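Local coordinates for protein 1-phosphatidylinositol 4,5-bisphosphate phosphodiesterase (Drosophila melanogaster, PDB 6IRB) that belongs to the phosphoinositide phospholipase C-beta family and is represented by a long helical region that folds back on itself as an antiparallel hairpin, at residues Q116-I120 with H197-I201; H127-I131 with Q186-M190. The protein carries 2 engineered substitutions. All coordinates share one frame; numbering follows the deposited sequence.

From the N terminus the chain runs into the very long helix 18-150. It passes first through 116-120 and then through 127-131. After residue 150 it reverses direction and returns along helix 157-210, meeting 186-190 before 197-201. Contact 2 therefore closes the inner loop, with 54 residues between its segments. Contact 1 closes the outer loop, with 76 residues between. The two loops nest and do not cross. Both contacts fasten the same two helices, like successive rungs, and their centres lie about 17 Å apart. Ile-120 of contact 1 joins them by packing its CD1 against SE of selenomethionine Met-190 of contact 2, at 3.9 Å.

Contact 1 of 2, residues Q116-I120 with H197-I201; sequences QAAQI and HSKQI
Gln-116 lies over one face of the imidazole of His-197, toward its rim, and these two buried residues form the tight part of the contact. Their CA atoms are 6.0 Å apart. CB of Gln-116 makes a CH-pi contact 3.7 Å from the centroid of the His-197 ring. The Gln-116 chain then bends at chi2 and runs on past the ring toward the opposite backbone. There its NE2 gives a fairly straight hydrogen bond (154°) to His-197 O, 3.0 Å away. That carbonyl also accepts the helical bond from Ile-201 N. The Gln-116 amide is turned 47° from the ring, so the two do not stack. Ile-120 adds an apolar wall, with CG1 3.6 Å from His-197 CE1, and also packs on Leu-193 and Lys-194.

The looser side is polar and partly exposed. Gln-200 runs past Gln-116 in the opposite direction, and its OE1 accepts from Gln-116 NE2 at 2.8 Å. The donor stands above the carbonyl plane, not on a lone pair. Gln-119 borders the ring edge, but its modelled link to His-197 is too short to trust. The two segments run 175° apart in direction, consistent with a polar layer in an antiparallel coiled-coil hairpin.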
ATOM      1  N   GLN A 116      29.330   3.776 -18.358  1.00 56.32           N
ATOM      2  CA  GLN A 116      30.647   4.350 -18.082  1.00 57.32           C
ATOM      3  C   GLN A 116      31.761   3.443 -18.587  1.00 64.29           C
ATOM      4  O   GLN A 116      32.630   3.865 -19.361  1.00 53.75           O
ATOM      5  CB  GLN A 116      30.822   4.609 -16.580  1.00 54.00           C
ATOM      6  CG  GLN A 116      29.770   5.495 -15.939  1.00 62.17           C
ATOM      7  CD  GLN A 116      30.331   6.299 -14.789  1.00 68.98           C
ATOM      8  OE1 GLN A 116      31.175   5.812 -14.042  1.00 80.57           O
ATOM      9  NE2 GLN A 116      29.877   7.541 -14.646  1.00 55.07           N
ATOM     10  N   ALA A 117      31.718   2.173 -18.176  1.00 59.68           N
ATOM     11  CA  ALA A 117      32.701   1.201 -18.634  1.00 60.82           C
ATOM     12  C   ALA A 117      32.648   1.055 -20.150  1.00 64.55           C
ATOM     13  O   ALA A 117      33.690   0.982 -20.812  1.00 72.15           O
ATOM     14  CB  ALA A 117      32.469  -0.142 -17.940  1.00 56.76           C
ATOM     15  N   ALA A 118      31.440   1.011 -20.720  1.00 67.18           N
ATOM     16  CA  ALA A 118      31.311   0.898 -22.167  1.00 58.46           C
ATOM     17  C   ALA A 118      32.000   2.052 -22.886  1.00 63.26           C
ATOM     18  O   ALA A 118      32.555   1.856 -23.973  1.00 64.52           O
ATOM     19  CB  ALA A 118      29.837   0.833 -22.559  1.00 60.69           C
ATOM     20  N   GLN A 119      31.980   3.256 -22.309  1.00 56.89           N
ATOM     21  CA  GLN A 119      32.673   4.373 -22.943  1.00 62.52           C
ATOM     22  C   GLN A 119      34.185   4.194 -22.861  1.00 61.72           C
ATOM     23  O   GLN A 119      34.908   4.406 -23.845  1.00 62.39           O
ATOM     24  CB  GLN A 119      32.269   5.710 -22.309  1.00 56.46           C
ATOM     25  CG  GLN A 119      30.870   6.222 -22.624  1.00 58.60           C
ATOM     26  CD  GLN A 119      30.377   7.265 -21.626  1.00 69.28           C
ATOM     27  OE1 GLN A 119      31.159   7.840 -20.868  1.00 68.17           O
ATOM     28  NE2 GLN A 119      29.092   7.576 -21.690  1.00 72.46           N
ATOM     29  N   ILE A 120      34.681   3.869 -21.665  1.00 60.51           N
ATOM     30  CA  ILE A 120      36.088   3.517 -21.468  1.00 62.66           C
ATOM     31  C   ILE A 120      36.572   2.519 -22.518  1.00 57.16           C
ATOM     32  O   ILE A 120      37.571   2.752 -23.209  1.00 51.64           O
ATOM     33  CB  ILE A 120      36.307   2.993 -20.036  1.00 64.32           C
ATOM     34  CG1 ILE A 120      35.998   4.092 -19.016  1.00 55.76           C
ATOM     35  CG2 ILE A 120      37.725   2.519 -19.851  1.00 72.29           C
ATOM     36  CD1 ILE A 120      37.033   5.214 -18.953  1.00 53.11           C
ATOM     37  N   HIS A 197      33.302  10.363 -15.846  1.00 50.94           N
ATOM     38  CA  HIS A 197      32.665   9.241 -15.164  1.00 48.29           C
ATOM     39  C   HIS A 197      32.655   9.457 -13.658  1.00 50.61           C
ATOM     40  O   HIS A 197      31.631   9.256 -12.994  1.00 50.11           O
ATOM     41  CB  HIS A 197      33.354   7.934 -15.542  1.00 51.37           C
ATOM     42  CG  HIS A 197      33.101   7.516 -16.962  1.00 57.26           C
ATOM     43  ND1 HIS A 197      34.084   6.987 -17.770  1.00 63.07           N
ATOM     44  CD2 HIS A 197      31.982   7.572 -17.724  1.00 60.74           C
ATOM     45  CE1 HIS A 197      33.578   6.716 -18.962  1.00 61.78           C
ATOM     46  NE2 HIS A 197      32.304   7.063 -18.961  1.00 59.71           N
ATOM     47  N   SER A 198      33.804   9.844 -13.102  1.00 52.49           N
ATOM     48  CA  SER A 198      33.898  10.113 -11.672  1.00 59.10           C
ATOM     49  C   SER A 198      32.851  11.124 -11.215  1.00 61.49           C
ATOM     50  O   SER A 198      32.118  10.879 -10.252  1.00 73.47           O
ATOM     51  CB  SER A 198      35.295  10.615 -11.326  1.00 73.02           C
ATOM     52  OG  SER A 198      35.579  10.374  -9.960  1.00 85.64           O
ATOM     53  N   LYS A 199      32.804  12.294 -11.854  1.00 46.03           N
ATOM     54  CA  LYS A 199      31.818  13.294 -11.449  1.00 54.88           C
ATOM     55  C   LYS A 199      30.386  12.779 -11.592  1.00 59.94           C
ATOM     56  O   LYS A 199      29.554  13.011 -10.708  1.00 73.30           O
ATOM     57  CB  LYS A 199      32.052  14.606 -12.193  1.00 54.09           C
ATOM     58  CG  LYS A 199      32.979  15.504 -11.347  1.00 73.37           C
ATOM     59  CD  LYS A 199      33.757  16.554 -12.121  1.00 76.85           C
ATOM     60  CE  LYS A 199      34.195  17.694 -11.193  1.00 84.87           C
ATOM     61  NZ  LYS A 199      34.614  17.242  -9.824  1.00 87.44           N
ATOM     62  N   GLN A 200      30.063  12.123 -12.711  1.00 47.93           N
ATOM     63  CA  GLN A 200      28.732  11.538 -12.862  1.00 49.24           C
ATOM     64  C   GLN A 200      28.339  10.721 -11.639  1.00 56.19           C
ATOM     65  O   GLN A 200      27.215  10.838 -11.137  1.00 66.49           O
ATOM     66  CB  GLN A 200      28.668  10.674 -14.114  1.00 44.50           C
ATOM     67  CG  GLN A 200      28.719  11.455 -15.398  1.00 43.39           C
ATOM     68  CD  GLN A 200      29.217  10.627 -16.568  1.00 71.22           C
ATOM     69  OE1 GLN A 200      29.122   9.397 -16.554  1.00 69.34           O
ATOM     70  NE2 GLN A 200      29.699  11.300 -17.615  1.00 64.30           N
ATOM     71  N   ILE A 201      29.257   9.877 -11.158  1.00 56.56           N
ATOM     72  CA  ILE A 201      29.006   9.046  -9.978  1.00 53.21           C
ATOM     73  C   ILE A 201      28.679   9.919  -8.775  1.00 55.56           C
ATOM     74  O   ILE A 201      27.635   9.769  -8.126  1.00 54.13           O
ATOM     75  CB  ILE A 201      30.230   8.159  -9.687  1.00 55.79           C
ATOM     76  CG1 ILE A 201      30.438   7.126 -10.795  1.00 71.34           C
ATOM     77  CG2 ILE A 201      30.154   7.545  -8.290  1.00 54.21           C
ATOM     78  CD1 ILE A 201      31.890   6.774 -11.036  1.00 85.44           C
TER

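Contact 2 of 2, residues H127-I131 with Q186-M190; sequences HARDI and QGRAM
His-127 and Gln-186 lie flat against each other, and their polar atoms join each side chain to the other residue's backbone. The amide and imidazole planes are only 9° apart. CG of Gln-186 sits over the centre of the His-127 ring, 3.7 Å from the centroid, as a CH-pi contact. The two chains run past each other in opposite directions. The extended Gln-186 chain (chi2 -168°) carries its amide as far as the facing helix.

There NE2 of Gln-186 donates to His-127 O at 2.9 Å. It arrives in the carbonyl plane, on a lone pair, although the bond is bent. The same oxygen also accepts the helical bond from Ile-131 N, which is weak. In return, NE2 of His-127 makes a weak bond to Gln-186 O, at 3.2 Å. That oxygen is already held by Met-190 N, its regular helical partner, at 2.9 Å.

OE1 of Gln-186 makes no hydrogen bond across the two segments. It lies near His-127 CB, with Ile-131 CD1 3.6 Å away. Asp-130 lends its CB as a neighbour to Gln-186 NE2, at 3.4 Å. Its carboxylate OD2 forms a long, weak ion pair with Arg-126 of its own helix.

Ala-189 CB meets the edge of the His-127 ring, near its plane. Selenomethionine Met-190 touches the ring more distantly through CE, and it also packs on Leu-123 and Glu-124. The two segments are 169° apart in direction. This stacked His-127 and Gln-186 pair forms a polar layer between the two helices, consistent with an antiparallel coiled-coil hairpin.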
ATOM      1  N   HIS A 127      41.652   4.113 -29.200  1.00 55.38           N
ATOM      2  CA  HIS A 127      43.027   4.574 -29.017  1.00 55.35           C
ATOM      3  C   HIS A 127      44.024   3.640 -29.690  1.00 58.90           C
ATOM      4  O   HIS A 127      45.036   4.098 -30.231  1.00 55.51           O
ATOM      5  CB  HIS A 127      43.351   4.670 -27.526  1.00 50.69           C
ATOM      6  CG  HIS A 127      42.907   5.944 -26.885  1.00 52.04           C
ATOM      7  ND1 HIS A 127      42.254   6.941 -27.575  1.00 58.70           N
ATOM      8  CD2 HIS A 127      43.019   6.381 -25.607  1.00 56.33           C
ATOM      9  CE1 HIS A 127      41.984   7.940 -26.751  1.00 60.12           C
ATOM     10  NE2 HIS A 127      42.437   7.626 -25.550  1.00 55.38           N
ATOM     11  N   ALA A 128      43.735   2.336 -29.692  1.00 62.90           N
ATOM     12  CA  ALA A 128      44.664   1.367 -30.259  1.00 61.29           C
ATOM     13  C   ALA A 128      44.654   1.422 -31.780  1.00 60.93           C
ATOM     14  O   ALA A 128      45.706   1.289 -32.416  1.00 58.75           O
ATOM     15  CB  ALA A 128      44.315  -0.042 -29.774  1.00 53.05           C
ATOM     16  N   ARG A 129      43.472   1.622 -32.370  1.00 63.65           N
ATOM     17  CA  ARG A 129      43.350   1.794 -33.815  1.00 67.17           C
ATOM     18  C   ARG A 129      44.216   2.943 -34.303  1.00 64.85           C
ATOM     19  O   ARG A 129      44.923   2.830 -35.311  1.00 59.34           O
ATOM     20  CB  ARG A 129      41.893   2.069 -34.164  1.00 75.79           C
ATOM     21  CG  ARG A 129      41.087   0.839 -34.454  1.00 92.01           C
ATOM     22  CD  ARG A 129      39.597   1.161 -34.353  1.00 99.32           C
ATOM     23  NE  ARG A 129      38.774   0.068 -33.825  1.00109.74           N
ATOM     24  CZ  ARG A 129      38.781  -1.201 -34.236  1.00115.94           C
ATOM     25  NH1 ARG A 129      39.578  -1.612 -35.216  1.00113.76           N
ATOM     26  NH2 ARG A 129      37.970  -2.074 -33.651  1.00121.69           N
ATOM     27  N   ASP A 130      44.142   4.072 -33.606  1.00 63.50           N
ATOM     28  CA  ASP A 130      44.957   5.233 -33.938  1.00 70.52           C
ATOM     29  C   ASP A 130      46.424   4.855 -34.078  1.00 71.04           C
ATOM     30  O   ASP A 130      47.088   5.240 -35.049  1.00 72.71           O
ATOM     31  CB  ASP A 130      44.757   6.306 -32.874  1.00 71.03           C
ATOM     32  CG  ASP A 130      43.351   6.866 -32.894  1.00 76.55           C
ATOM     33  OD1 ASP A 130      42.742   6.871 -33.990  1.00 70.80           O
ATOM     34  OD2 ASP A 130      42.856   7.282 -31.819  1.00 81.54           O
ATOM     35  N   ILE A 131      46.945   4.098 -33.111  1.00 66.99           N
ATOM     36  CA  ILE A 131      48.359   3.741 -33.138  1.00 61.79           C
ATOM     37  C   ILE A 131      48.683   2.810 -34.295  1.00 54.47           C
ATOM     38  O   ILE A 131      49.679   3.018 -34.995  1.00 51.90           O
ATOM     39  CB  ILE A 131      48.764   3.118 -31.792  1.00 69.71           C
ATOM     40  CG1 ILE A 131      48.211   3.972 -30.641  1.00 85.73           C
ATOM     41  CG2 ILE A 131      50.261   2.903 -31.735  1.00 66.06           C
ATOM     42  CD1 ILE A 131      48.827   3.685 -29.281  1.00 90.79           C
ATOM     43  N   GLN A 186      46.212  10.730 -26.206  1.00 43.99           N
ATOM     44  CA  GLN A 186      45.500   9.554 -25.713  1.00 41.22           C
ATOM     45  C   GLN A 186      45.452   9.525 -24.197  1.00 37.58           C
ATOM     46  O   GLN A 186      44.410   9.214 -23.604  1.00 33.88           O
ATOM     47  CB  GLN A 186      46.117   8.289 -26.301  1.00 45.55           C
ATOM     48  CG  GLN A 186      45.797   8.204 -27.796  1.00 52.98           C
ATOM     49  CD  GLN A 186      46.105   6.866 -28.432  1.00 64.35           C
ATOM     50  OE1 GLN A 186      46.508   5.912 -27.763  1.00 70.17           O
ATOM     51  NE2 GLN A 186      45.876   6.779 -29.740  1.00 66.79           N
ATOM     52  N   GLY A 187      46.549   9.888 -23.545  1.00 36.06           N
ATOM     53  CA  GLY A 187      46.519   9.917 -22.097  1.00 37.50           C
ATOM     54  C   GLY A 187      45.611  11.029 -21.615  1.00 40.15           C
ATOM     55  O   GLY A 187      44.828  10.845 -20.682  1.00 40.56           O
ATOM     56  N   ARG A 188      45.674  12.187 -22.277  1.00 42.90           N
ATOM     57  CA  ARG A 188      44.800  13.300 -21.929  1.00 49.96           C
ATOM     58  C   ARG A 188      43.348  12.923 -22.167  1.00 61.14           C
ATOM     59  O   ARG A 188      42.477  13.170 -21.323  1.00 63.89           O
ATOM     60  CB  ARG A 188      45.179  14.521 -22.758  1.00 50.72           C
ATOM     61  CG  ARG A 188      45.919  15.554 -21.962  1.00 69.65           C
ATOM     62  CD  ARG A 188      47.387  15.519 -22.315  1.00 68.54           C
ATOM     63  NE  ARG A 188      48.169  16.383 -21.442  1.00 80.87           N
ATOM     64  CZ  ARG A 188      48.538  17.618 -21.755  1.00 86.41           C
ATOM     65  NH1 ARG A 188      48.199  18.128 -22.935  1.00 78.72           N
ATOM     66  NH2 ARG A 188      49.251  18.335 -20.894  1.00 88.07           N
ATOM     67  N   ALA A 189      43.075  12.302 -23.315  1.00 55.60           N
ATOM     68  CA  ALA A 189      41.712  11.905 -23.625  1.00 49.67           C
ATOM     69  C   ALA A 189      41.178  10.949 -22.575  1.00 53.26           C
ATOM     70  O   ALA A 189      40.038  11.092 -22.110  1.00 49.32           O
ATOM     71  CB  ALA A 189      41.659  11.263 -25.010  1.00 47.90           C
HETATM   72  N   MSE A 190      41.992   9.976 -22.182  1.00 49.20           N
HETATM   73  CA  MSE A 190      41.562   9.025 -21.192  1.00 55.90           C
HETATM   74  C   MSE A 190      41.269   9.689 -19.849  1.00 45.23           C
HETATM   75  O   MSE A 190      40.223   9.454 -19.251  1.00 38.05           O
HETATM   76  CB  MSE A 190      42.587   7.928 -21.020  1.00 60.35           C
HETATM   77  CG  MSE A 190      42.028   6.819 -20.185  1.00 70.89           C
HETATM   78 SE   MSE A 190      40.244   6.362 -20.882  1.00 93.24          SE
HETATM   79  CE  MSE A 190      40.691   5.319 -22.490  1.00 70.26           C
TER